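Long-range contacts in BsaWI endonuclease (Geobacillus stearothermophilus, PDB 4ZSF), which probably cleaves DNA as a type II restriction endonuclease of the PD-(D/E)XK class, captured here in a pre-specific complex with DNA: residues H89-E93 with Q163-S167; E92-K96 with I110-D115; V158-S164 with F187-I192; W220-F226 with R234-I240. All coordinates share one frame; numbering follows the deposited sequence.

Contact 1 of 4, residues H89-E93 with Q163-S167. With nucleotides of chain B.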
# COMPACT_ATOMS: atom_id res chain seq x y z
N HIS A 89 -8.75 9.83 8.78
CA HIS A 89 -9.50 11.08 8.53
C HIS A 89 -10.10 11.59 9.82
O HIS A 89 -10.07 12.80 10.07
CB HIS A 89 -10.58 10.85 7.47
CG HIS A 89 -10.02 10.41 6.16
ND1 HIS A 89 -10.77 9.81 5.16
CD2 HIS A 89 -8.74 10.49 5.68
CE1 HIS A 89 -9.98 9.53 4.13
NE2 HIS A 89 -8.75 9.92 4.42
N ALA A 90 -10.73 10.70 10.59
CA ALA A 90 -11.32 11.14 11.86
C ALA A 90 -10.25 11.79 12.75
O ALA A 90 -10.54 12.78 13.42
CB ALA A 90 -12.00 9.95 12.65
N PHE A 91 -9.06 11.18 12.79
CA PHE A 91 -8.00 11.73 13.69
C PHE A 91 -7.53 13.12 13.20
O PHE A 91 -7.39 14.05 14.00
CB PHE A 91 -6.85 10.74 13.73
CG PHE A 91 -5.75 11.15 14.70
CD1 PHE A 91 -5.92 10.98 16.05
CD2 PHE A 91 -4.51 11.63 14.21
CE1 PHE A 91 -4.89 11.31 16.96
CE2 PHE A 91 -3.50 11.97 15.12
CZ PHE A 91 -3.72 11.83 16.47
N GLU A 92 -7.32 13.28 11.89
CA GLU A 92 -7.01 14.61 11.35
C GLU A 92 -8.05 15.65 11.70
O GLU A 92 -7.75 16.83 12.04
CB GLU A 92 -6.87 14.53 9.82
CG GLU A 92 -5.72 13.65 9.46
CD GLU A 92 -5.91 13.01 8.04
OE1 GLU A 92 -6.77 13.47 7.25
OE2 GLU A 92 -5.19 12.02 7.77
N GLU A 93 -9.32 15.25 11.52
CA GLU A 93 -10.42 16.16 11.84
C GLU A 93 -10.42 16.52 13.31
O GLU A 93 -10.76 17.65 13.72
CB GLU A 93 -11.77 15.48 11.42
CG GLU A 93 -11.81 15.37 9.88
CD GLU A 93 -12.77 14.30 9.32
OE1 GLU A 93 -13.53 13.76 10.17
OE2 GLU A 93 -12.73 13.98 8.05
N GLN A 163 2.03 16.45 9.44
CA GLN A 163 1.72 15.01 9.27
C GLN A 163 1.03 14.55 10.51
O GLN A 163 1.49 14.84 11.59
CB GLN A 163 2.97 14.22 9.03
CG GLN A 163 3.63 14.65 7.66
CD GLN A 163 5.00 14.03 7.44
OE1 GLN A 163 5.66 13.58 8.38
NE2 GLN A 163 5.40 13.95 6.19
N SER A 164 -0.10 13.85 10.41
CA SER A 164 -0.79 13.52 11.65
C SER A 164 -1.16 12.07 11.61
O SER A 164 -2.15 11.75 10.96
CB SER A 164 -2.05 14.39 11.86
OG SER A 164 -3.10 14.04 10.95
N LYS A 165 -0.38 11.23 12.33
CA LYS A 165 -0.38 9.77 12.25
C LYS A 165 -0.90 9.07 13.49
O LYS A 165 -0.57 9.48 14.62
CB LYS A 165 1.04 9.31 12.00
CG LYS A 165 1.64 9.88 10.69
CD LYS A 165 0.61 9.87 9.53
CE LYS A 165 1.14 10.64 8.30
NZ LYS A 165 0.15 10.72 7.19
N THR A 166 -1.69 8.00 13.32
CA THR A 166 -2.31 7.37 14.45
C THR A 166 -1.41 6.23 14.89
O THR A 166 -1.61 5.63 15.94
CB THR A 166 -3.71 6.81 14.11
OG1 THR A 166 -3.61 6.11 12.88
CG2 THR A 166 -4.69 7.94 13.90
N SER A 167 -0.47 5.89 14.03
CA SER A 167 0.61 5.01 14.41
C SER A 167 1.90 5.71 13.99
O SER A 167 2.08 6.06 12.82
CB SER A 167 0.47 3.64 13.74
OG SER A 167 0.66 3.79 12.35
P DG B 12 -14.46 9.17 4.55
OP1 DG B 12 -13.41 9.84 5.37
OP2 DG B 12 -15.84 9.04 5.01
O5' DG B 12 -14.54 9.94 3.16
C5' DG B 12 -13.38 10.57 2.65
C4' DG B 12 -13.59 10.94 1.19
O4' DG B 12 -13.78 9.75 0.42
C3' DG B 12 -14.77 11.82 0.91
O3' DG B 12 -14.24 13.06 0.60
C2' DG B 12 -15.46 11.17 -0.31
C1' DG B 12 -14.45 10.12 -0.75
N9 DG B 12 -15.02 8.89 -1.34
C8 DG B 12 -16.10 8.15 -0.90
N7 DG B 12 -16.34 7.09 -1.62
C5 DG B 12 -15.34 7.12 -2.60
C6 DG B 12 -15.12 6.28 -3.69
O6 DG B 12 -15.74 5.30 -3.99
N1 DG B 12 -14.02 6.69 -4.46
C2 DG B 12 -13.26 7.79 -4.20
N2 DG B 12 -12.25 8.05 -5.05
N3 DG B 12 -13.47 8.61 -3.18
C4 DG B 12 -14.53 8.22 -2.43

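Contact 2 of 4, residues E92-K96 with I110-D115. With nucleotides of chain B.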
# COMPACT_ATOMS: atom_id res chain seq x y z
N GLU A 92 -7.32 13.28 11.89
CA GLU A 92 -7.01 14.61 11.35
C GLU A 92 -8.05 15.65 11.70
O GLU A 92 -7.75 16.83 12.04
CB GLU A 92 -6.87 14.53 9.82
CG GLU A 92 -5.72 13.65 9.46
CD GLU A 92 -5.91 13.01 8.04
OE1 GLU A 92 -6.77 13.47 7.25
OE2 GLU A 92 -5.19 12.02 7.77
N GLU A 93 -9.32 15.25 11.52
CA GLU A 93 -10.42 16.16 11.84
C GLU A 93 -10.42 16.52 13.31
O GLU A 93 -10.76 17.65 13.72
CB GLU A 93 -11.77 15.48 11.42
CG GLU A 93 -11.81 15.37 9.88
CD GLU A 93 -12.77 14.30 9.32
OE1 GLU A 93 -13.53 13.76 10.17
OE2 GLU A 93 -12.73 13.98 8.05
N MET A 94 -10.07 15.54 14.14
CA MET A 94 -10.00 15.77 15.58
C MET A 94 -8.90 16.83 15.91
O MET A 94 -9.11 17.73 16.75
CB MET A 94 -9.66 14.47 16.31
CG MET A 94 -9.67 14.69 17.80
SD MET A 94 -9.21 13.16 18.68
CE MET A 94 -7.44 13.33 18.58
N ILE A 95 -7.72 16.66 15.33
CA ILE A 95 -6.64 17.61 15.53
C ILE A 95 -7.05 19.02 15.05
O ILE A 95 -6.79 20.04 15.71
CB ILE A 95 -5.35 17.15 14.79
CG1 ILE A 95 -4.92 15.78 15.36
CG2 ILE A 95 -4.25 18.24 14.90
CD1 ILE A 95 -4.66 15.83 16.94
N LYS A 96 -7.67 19.07 13.89
CA LYS A 96 -8.13 20.37 13.37
C LYS A 96 -9.11 21.01 14.36
O LYS A 96 -8.99 22.21 14.65
CB LYS A 96 -8.81 20.20 12.01
CG LYS A 96 -9.44 21.52 11.45
CD LYS A 96 -10.10 21.22 10.09
CE LYS A 96 -10.96 22.41 9.67
NZ LYS A 96 -11.91 22.09 8.56
N ILE A 110 -5.92 25.63 11.35
CA ILE A 110 -5.55 24.41 10.71
C ILE A 110 -6.59 24.11 9.64
O ILE A 110 -7.82 24.23 9.85
CB ILE A 110 -5.49 23.22 11.72
CG1 ILE A 110 -4.30 23.44 12.68
CG2 ILE A 110 -5.42 21.91 11.01
CD1 ILE A 110 -4.33 22.46 13.88
N LEU A 111 -6.07 23.69 8.50
CA LEU A 111 -6.87 23.27 7.36
C LEU A 111 -6.64 21.81 7.02
O LEU A 111 -5.46 21.36 6.98
CB LEU A 111 -6.49 24.09 6.12
CG LEU A 111 -6.46 25.59 6.24
CD1 LEU A 111 -5.90 26.10 4.91
CD2 LEU A 111 -7.86 26.11 6.53
N LEU A 112 -7.70 21.09 6.65
CA LEU A 112 -7.48 19.77 6.00
C LEU A 112 -6.88 19.97 4.63
O LEU A 112 -6.99 21.04 4.04
CB LEU A 112 -8.78 18.98 5.85
CG LEU A 112 -9.53 18.81 7.17
CD1 LEU A 112 -11.02 18.38 6.88
CD2 LEU A 112 -8.83 17.70 7.99
N GLN A 113 -6.19 18.97 4.11
CA GLN A 113 -5.71 19.08 2.72
C GLN A 113 -6.85 19.47 1.78
O GLN A 113 -6.67 20.37 0.93
CB GLN A 113 -5.07 17.76 2.29
CG GLN A 113 -4.71 17.75 0.83
CD GLN A 113 -4.17 16.39 0.39
OE1 GLN A 113 -3.12 15.95 0.85
NE2 GLN A 113 -4.92 15.70 -0.48
N LYS A 114 -8.05 18.86 1.91
CA LYS A 114 -9.10 19.26 0.96
C LYS A 114 -9.56 20.74 1.19
O LYS A 114 -10.02 21.38 0.26
CB LYS A 114 -10.31 18.32 1.02
CG LYS A 114 -11.09 18.46 2.28
CD LYS A 114 -12.46 17.81 2.12
CE LYS A 114 -13.00 17.38 3.47
NZ LYS A 114 -12.36 16.11 3.96
N ASP A 115 -9.46 21.24 2.42
CA ASP A 115 -9.76 22.66 2.70
C ASP A 115 -8.78 23.56 1.92
O ASP A 115 -9.15 24.52 1.25
CB ASP A 115 -9.65 23.02 4.19
CG ASP A 115 -10.62 22.28 5.08
OD1 ASP A 115 -11.76 21.99 4.60
OD2 ASP A 115 -10.26 22.05 6.27
P DA B 13 -15.10 14.38 0.48
OP1 DA B 13 -14.28 15.39 1.17
OP2 DA B 13 -16.54 14.18 0.83
O5' DA B 13 -15.02 14.70 -1.07
C5' DA B 13 -13.81 14.49 -1.78
C4' DA B 13 -14.13 14.32 -3.25
O4' DA B 13 -14.43 12.92 -3.52
C3' DA B 13 -15.37 15.11 -3.75
O3' DA B 13 -15.14 15.62 -5.02
C2' DA B 13 -16.45 14.04 -3.83
C1' DA B 13 -15.60 12.87 -4.30
N9 DA B 13 -16.28 11.59 -4.17
C8 DA B 13 -17.31 11.30 -3.32
N7 DA B 13 -17.80 10.08 -3.48
C5 DA B 13 -17.07 9.59 -4.55
C6 DA B 13 -17.11 8.38 -5.22
N6 DA B 13 -17.97 7.40 -4.88
N1 DA B 13 -16.27 8.20 -6.26
C2 DA B 13 -15.40 9.18 -6.57
N3 DA B 13 -15.28 10.38 -6.01
C4 DA B 13 -16.14 10.51 -4.99
O HOH W 1 -6.31 15.79 5.21

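Contact 3 of 4, residues V158-S164 with F187-I192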
# COMPACT_ATOMS: atom_id res chain seq x y z
N VAL A 158 -0.42 30.21 4.17
CA VAL A 158 0.02 28.91 4.68
C VAL A 158 1.48 29.02 5.15
O VAL A 158 2.34 29.42 4.37
CB VAL A 158 -0.10 27.81 3.60
CG1 VAL A 158 0.53 26.48 4.10
CG2 VAL A 158 -1.54 27.64 3.24
N PHE A 159 1.77 28.65 6.40
CA PHE A 159 3.19 28.71 6.83
C PHE A 159 3.67 27.33 7.31
O PHE A 159 4.87 27.18 7.59
CB PHE A 159 3.39 29.75 7.94
CG PHE A 159 2.75 29.38 9.31
CD1 PHE A 159 1.42 29.72 9.60
CD2 PHE A 159 3.50 28.68 10.29
CE1 PHE A 159 0.83 29.37 10.88
CE2 PHE A 159 2.97 28.39 11.52
CZ PHE A 159 1.66 28.69 11.82
N GLY A 160 2.77 26.36 7.49
CA GLY A 160 3.24 25.09 8.04
C GLY A 160 2.53 23.89 7.42
O GLY A 160 1.38 24.01 6.94
N CYS A 161 3.26 22.76 7.38
CA CYS A 161 2.81 21.48 6.83
C CYS A 161 2.86 20.47 7.97
O CYS A 161 3.84 20.41 8.73
CB CYS A 161 3.79 21.03 5.72
SG CYS A 161 3.91 22.18 4.34
N ILE A 162 1.80 19.69 8.13
CA ILE A 162 1.64 18.84 9.29
C ILE A 162 1.29 17.41 8.89
O ILE A 162 0.36 17.16 8.09
CB ILE A 162 0.47 19.37 10.19
CG1 ILE A 162 0.78 20.82 10.66
CG2 ILE A 162 0.17 18.38 11.34
CD1 ILE A 162 -0.54 21.56 11.11
N GLN A 163 2.03 16.45 9.44
CA GLN A 163 1.72 15.01 9.27
C GLN A 163 1.03 14.55 10.51
O GLN A 163 1.49 14.84 11.59
CB GLN A 163 2.97 14.22 9.03
CG GLN A 163 3.63 14.65 7.66
CD GLN A 163 5.00 14.03 7.44
OE1 GLN A 163 5.66 13.58 8.38
NE2 GLN A 163 5.40 13.95 6.19
N SER A 164 -0.10 13.85 10.41
CA SER A 164 -0.79 13.52 11.65
C SER A 164 -1.16 12.07 11.61
O SER A 164 -2.15 11.75 10.96
CB SER A 164 -2.05 14.39 11.86
OG SER A 164 -3.10 14.04 10.95
N PHE A 187 8.98 26.02 4.99
CA PHE A 187 7.74 25.93 5.78
C PHE A 187 8.05 25.26 7.12
O PHE A 187 8.95 24.40 7.20
CB PHE A 187 6.69 25.10 5.07
CG PHE A 187 6.14 25.79 3.82
CD1 PHE A 187 6.75 25.60 2.57
CD2 PHE A 187 5.02 26.62 3.91
CE1 PHE A 187 6.23 26.25 1.41
CE2 PHE A 187 4.52 27.25 2.77
CZ PHE A 187 5.11 27.07 1.56
N TRP A 188 7.25 25.61 8.14
CA TRP A 188 7.27 24.83 9.40
C TRP A 188 6.82 23.43 9.08
O TRP A 188 5.78 23.26 8.45
CB TRP A 188 6.32 25.50 10.36
CG TRP A 188 6.40 25.01 11.77
CD1 TRP A 188 7.54 24.70 12.50
CD2 TRP A 188 5.28 24.84 12.65
NE1 TRP A 188 7.16 24.38 13.79
CE2 TRP A 188 5.79 24.45 13.90
CE3 TRP A 188 3.88 24.99 12.50
CZ2 TRP A 188 4.94 24.21 15.01
CZ3 TRP A 188 3.06 24.75 13.58
CH2 TRP A 188 3.59 24.32 14.81
N SER A 189 7.57 22.42 9.52
CA SER A 189 7.18 21.07 9.17
C SER A 189 7.11 20.23 10.43
O SER A 189 8.11 20.01 11.10
CB SER A 189 8.17 20.43 8.16
OG SER A 189 7.74 19.11 7.85
N VAL A 190 5.91 19.79 10.79
CA VAL A 190 5.81 19.05 12.04
C VAL A 190 4.98 17.80 11.93
O VAL A 190 4.31 17.58 10.92
CB VAL A 190 5.21 19.95 13.19
CG1 VAL A 190 6.16 21.12 13.49
CG2 VAL A 190 3.81 20.44 12.79
N ALA A 191 5.05 16.97 12.98
CA ALA A 191 4.24 15.74 12.98
C ALA A 191 3.52 15.65 14.30
O ALA A 191 4.08 16.08 15.33
CB ALA A 191 5.10 14.56 12.80
N ILE A 192 2.31 15.09 14.29
CA ILE A 192 1.53 14.87 15.54
C ILE A 192 1.27 13.40 15.54
O ILE A 192 0.76 12.86 14.52
CB ILE A 192 0.23 15.70 15.49
CG1 ILE A 192 0.60 17.19 15.57
CG2 ILE A 192 -0.72 15.32 16.67
CD1 ILE A 192 -0.59 18.17 15.33

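Contact 4 of 4, residues W220-F226 with R234-I240. With CA (calcium ion), chain F.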
# COMPACT_ATOMS: atom_id res chain seq x y z
N TRP A 220 12.16 16.74 11.12
CA TRP A 220 11.04 17.67 11.37
C TRP A 220 11.54 18.84 12.21
O TRP A 220 12.55 18.69 12.87
CB TRP A 220 9.85 17.01 12.14
CG TRP A 220 9.11 15.94 11.32
CD1 TRP A 220 7.96 16.12 10.61
CD2 TRP A 220 9.49 14.58 11.15
NE1 TRP A 220 7.62 14.96 9.99
CE2 TRP A 220 8.53 13.99 10.32
CE3 TRP A 220 10.56 13.79 11.62
CZ2 TRP A 220 8.61 12.65 9.91
CZ3 TRP A 220 10.63 12.44 11.23
CH2 TRP A 220 9.65 11.89 10.39
N HIS A 221 10.80 19.94 12.22
CA HIS A 221 11.04 21.00 13.18
C HIS A 221 10.63 20.54 14.57
O HIS A 221 11.24 20.92 15.58
CB HIS A 221 10.26 22.28 12.80
CG HIS A 221 10.87 22.97 11.62
ND1 HIS A 221 10.19 23.21 10.46
CD2 HIS A 221 12.13 23.44 11.42
CE1 HIS A 221 10.98 23.83 9.60
NE2 HIS A 221 12.18 23.96 10.15
N GLY A 222 9.57 19.75 14.60
CA GLY A 222 9.03 19.34 15.89
C GLY A 222 8.10 18.14 15.67
O GLY A 222 7.43 18.02 14.64
N MET A 223 8.09 17.27 16.66
CA MET A 223 7.26 16.08 16.68
C MET A 223 6.45 16.21 17.98
O MET A 223 7.05 16.44 19.04
CB MET A 223 8.13 14.82 16.65
CG MET A 223 7.41 13.56 17.01
SD MET A 223 6.33 13.03 15.66
CE MET A 223 7.54 12.51 14.43
N TYR A 224 5.12 16.12 17.89
CA TYR A 224 4.26 16.30 19.10
C TYR A 224 3.59 15.00 19.38
O TYR A 224 2.88 14.51 18.51
CB TYR A 224 3.21 17.42 18.84
CG TYR A 224 3.98 18.69 18.55
CD1 TYR A 224 4.43 18.97 17.28
CD2 TYR A 224 4.32 19.55 19.58
CE1 TYR A 224 5.22 20.11 17.00
CE2 TYR A 224 5.08 20.69 19.35
CZ TYR A 224 5.51 20.98 18.03
OH TYR A 224 6.32 22.09 17.82
N VAL A 225 3.89 14.40 20.53
CA VAL A 225 3.43 13.03 20.80
C VAL A 225 2.45 13.04 21.96
O VAL A 225 2.73 13.68 22.98
CB VAL A 225 4.64 12.08 21.17
CG1 VAL A 225 4.14 10.60 21.43
CG2 VAL A 225 5.71 12.17 20.09
N PHE A 226 1.32 12.31 21.81
CA PHE A 226 0.39 12.15 22.93
C PHE A 226 0.95 11.23 24.02
O PHE A 226 0.67 10.05 24.08
CB PHE A 226 -0.95 11.63 22.43
CG PHE A 226 -1.77 12.66 21.73
CD1 PHE A 226 -2.74 13.38 22.43
CD2 PHE A 226 -1.66 12.88 20.39
CE1 PHE A 226 -3.52 14.33 21.81
CE2 PHE A 226 -2.46 13.84 19.75
CZ PHE A 226 -3.39 14.57 20.49
N ARG A 234 13.56 17.78 19.94
CA ARG A 234 12.40 18.26 19.15
C ARG A 234 11.20 17.34 19.29
O ARG A 234 10.22 17.50 18.56
CB ARG A 234 12.77 18.36 17.66
CG ARG A 234 13.92 19.36 17.40
CD ARG A 234 14.44 19.14 15.95
NE ARG A 234 15.49 20.09 15.53
CZ ARG A 234 15.28 21.32 15.06
NH1 ARG A 234 14.04 21.81 14.93
NH2 ARG A 234 16.36 22.06 14.72
N ILE A 235 11.27 16.40 20.24
CA ILE A 235 10.14 15.50 20.48
C ILE A 235 9.41 15.98 21.72
O ILE A 235 9.93 15.87 22.85
CB ILE A 235 10.57 14.08 20.68
CG1 ILE A 235 11.32 13.59 19.39
CG2 ILE A 235 9.38 13.23 20.90
CD1 ILE A 235 12.07 12.26 19.63
N TYR A 236 8.25 16.58 21.51
CA TYR A 236 7.53 17.26 22.58
C TYR A 236 6.25 16.55 23.05
O TYR A 236 5.55 16.00 22.21
CB TYR A 236 7.08 18.63 22.09
CG TYR A 236 8.21 19.48 21.55
CD1 TYR A 236 9.10 20.15 22.42
CD2 TYR A 236 8.36 19.66 20.17
CE1 TYR A 236 10.12 20.95 21.91
CE2 TYR A 236 9.39 20.47 19.66
CZ TYR A 236 10.23 21.13 20.55
OH TYR A 236 11.25 21.93 20.00
N PRO A 237 5.93 16.60 24.36
CA PRO A 237 4.70 15.99 24.84
C PRO A 237 3.49 16.89 24.62
O PRO A 237 3.58 18.14 24.80
CB PRO A 237 4.95 15.77 26.34
CG PRO A 237 5.93 16.91 26.73
CD PRO A 237 6.80 17.11 25.43
N ILE A 238 2.37 16.27 24.25
CA ILE A 238 1.09 16.99 24.20
C ILE A 238 -0.00 16.12 24.77
O ILE A 238 0.17 14.89 24.95
CB ILE A 238 0.67 17.40 22.75
CG1 ILE A 238 0.75 16.18 21.82
CG2 ILE A 238 1.52 18.61 22.21
CD1 ILE A 238 0.06 16.45 20.42
N ASP A 239 -1.12 16.74 25.13
CA ASP A 239 -2.32 16.01 25.44
C ASP A 239 -3.43 16.69 24.65
O ASP A 239 -3.15 17.40 23.65
CB ASP A 239 -2.62 15.97 26.94
CG ASP A 239 -2.90 17.36 27.50
OD1 ASP A 239 -3.02 18.35 26.74
OD2 ASP A 239 -3.10 17.38 28.70
N ILE A 240 -4.67 16.48 25.07
CA ILE A 240 -5.81 16.95 24.28
C ILE A 240 -5.77 18.49 24.02
O ILE A 240 -6.32 19.01 23.03
CB ILE A 240 -7.12 16.51 24.99
CG1 ILE A 240 -8.35 16.88 24.18
CG2 ILE A 240 -7.21 17.11 26.39
CD1 ILE A 240 -9.62 16.39 24.92
CA CA F . -1.96 18.61 30.30
O HOH W 2 10.86 22.99 17.47
O HOH W 3 -3.19 20.48 29.23
O HOH W 4 -4.38 18.61 31.53

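Contact 1 of 4, residues H89-E93 with Q163-S167
At the probable active-site end of the PD-(D/E)XK fold, where Gln163-Ser164-Lys165 is consistent with the XK end of the nuclease motif, Phe91 and Glu92 of helix 70-103 pack on Ser164 and Lys165 at the end of strand 155-165 and on Thr166 just beyond it. Phe91 carries the apolar half. With CG anti to the backbone N (chi1 -176°) its ring reaches across to the strand, and Thr166 CG2 sits over one face, 3.9 Å from the centroid of the Phe91 ring, a CH-pi contact. The carbonyl of Ser164 lies at the ring edge, its O 4.0 Å from Phe91 CD2. Glu92 touches through its aliphatic part: CG lies 3.0 Å from Ser164 OG, a close approach without a hydrogen bond. Its carboxylate runs on toward Lys165, yet OE2 of Glu92 stays 5.5 Å from Lys165 NZ.

On another side of the same helix His89 turns to the DNA, and its ND1 donates at the ring edge to OP1 of DG12 of chain B, 2.6 Å away and fairly straight (161°). Replacing the histidine with alanine would probably leave that phosphate oxygen without this donor. Asp145 pairs with Lys165 in a salt bridge, and the carboxylate of Glu92 comes close to that of Asp145, a clustering consistent with a metal-dependent nuclease site, while the Phe91-Thr166 contact supplies the apolar part of the join.

Contact 2 of 4, residues E92-K96 with I110-D115
Lys96 and Asp115 come from opposite directions to form a salt bridge, NZ of Lys96 lying 2.8 Å from Asp115 OD2 on the syn side of the carboxylate. The same oxygen accepts the backbone N-H of Leu112, also at 2.8 Å from Leu112 N to Asp115 OD2, from the other face, tilted 36° out of the carboxylate plane. Leu112 is the N-cap of helix 113-121, and Asp115, three residues on, takes its N-H, as in one half of a capping box; a leucine side chain cannot return the bond. Two donors grip one oxygen and limit rotation of the carboxylate. Lys96 NZ also bonds a succinate, probably from the crystallisation liquor.

The lysine reaches this far because its chain is extended, with CG anti to the backbone N (chi1 175°). Lys96 CG passes 3.5 Å from Ile110 O, and the side chains of Lys96 and Leu112 cross at about a right angle, Lys96 CD 3.8 Å from Leu112 CG. A methionine in place of the lysine would probably leave Asp115 OD2 without its cationic mate. CD1 of Ile110 reaches to 4.3 Å from Ile95 CG2, and a water donates to Glu92 OE1 and accepts a weak bond from Gln113 N. Lys114 brings CD within 3.2 Å of OP1 of DA13 of chain B, while Glu93 is paired with Lys30 and Arg34 of the second subunit.

Residues 92-96 of helix 70-103 run nearly antiparallel to residues 110-112 of strand 108-112 (157°), outermost in the sheet, and Ile95, Ile110 and Leu112 all pack on Leu146 of the adjoining strand 146-152.

Contact 3 of 4, residues V158-S164 with F187-I192
Trp188, Phe187 and Cys161 dominate the join between strands 155-165 and 188-193, the two parallel strands of a beta-alpha-beta unit whose helix is 172-184. The strands are in register from Gly160 with Trp188 to Ser164 with Ile192, held by five backbone hydrogen bonds such as Cys161 N to Trp188 O at 2.8 Å.

Trp188 swings its indole beside the ring of Phe159, with CG anti to the backbone N (chi1 -168°). The two planes are nearly parallel (15°) but slid apart, so they meet mainly through Phe159 CE2 and Trp188 CE3, 3.7 Å apart. Gly160 forms a classic beta bulge with Phe159 opposite Ile148; a CB on Gly160 would press on the indole.

The edge of the Phe187 ring receives the carbonyl of Val158, whose O is 3.5 Å from Phe187 CE2. Cys161 approaches the same ring obliquely, its SG 4.9 Å from the centroid of the Phe187 ring, a sulfur-aromatic contact. Arg260 adds a cation-pi interaction with Phe187.

Further along, Ile162 and Val190 lie side by side on the face that carries Trp188, with Ile162 CG1 3.7 Å from Val190 CG2.

Contact 4 of 4, residues W220-F226 with R234-I240
Tyr224 and Tyr236 lie side by side and point the same way, their planes 23° apart but slid so that the rings barely overlap; the touch is between CE2 of Tyr224 and CD2 of Tyr236, 3.5 Å apart. Tyr224 OH is hydrogen-bonded to His248 ND1, and the His248 ring also meets the Tyr236 ring edge-to-face. Ile238 crosses Tyr224 at about a right angle and, with CG1 between the backbone N and carbonyl carbon (chi1 51°), turns CD1 onto Phe226. That methyl lies over one face of the ring, 4.0 Å from the Phe226 centroid, a CH-pi contact.

These side chains share one face of two parallel neighbours, strands 222-226 and 235-238, the latter an outermost strand of the mixed sheet in this PD-(D/E)XK fold. Four backbone hydrogen bonds join them, among them Tyr236 N to Met223 O at 2.7 Å. Across the other face Val225 CG2 meets Ile235 CG2 at 3.9 Å, the two side chains again alongside.

At the start of the pair, Arg234 CD passes the carbonyl oxygen of Trp220, and the guanidinium turns its edge to the chain: NH1 of Arg234 donates to His221 O at 3.0 Å, nearly in the guanidinium plane, and also bonds the carbonyl of Trp267. A water ties His221 O to Tyr236 OH. Farther along the chain, Asp239 points away from strand 222-226 and binds a calcium ion through OD2, 2.3 Å from the metal, with two waters as further ligands, while its OD1 accepts from the backbone N of Asn241.

All four contacts reach one mixed six-stranded sheet. Along the chain, contacts 1 and 2 start from the same part of helix 70-103 and share Glu92 and Glu93, their centres about 9 Å apart; contact 1 goes to strand 155-165, contact 2 to strand 108-112. Contact 3 picks up strand 155-165 where contact 1 ends on it and adds strand 188-193, and contact 4 follows with strands 222-226 and 235-238, its centre about 12 Å from that of contact 3. Contacts 2 and 4 are farthest apart, about 17 Å, yet Ile95 touches Phe226. Contacts 1, 2 and 4 all touch the second subunit, and contacts 1 and 2 also touch DNA, bringing both partners next to the sheet.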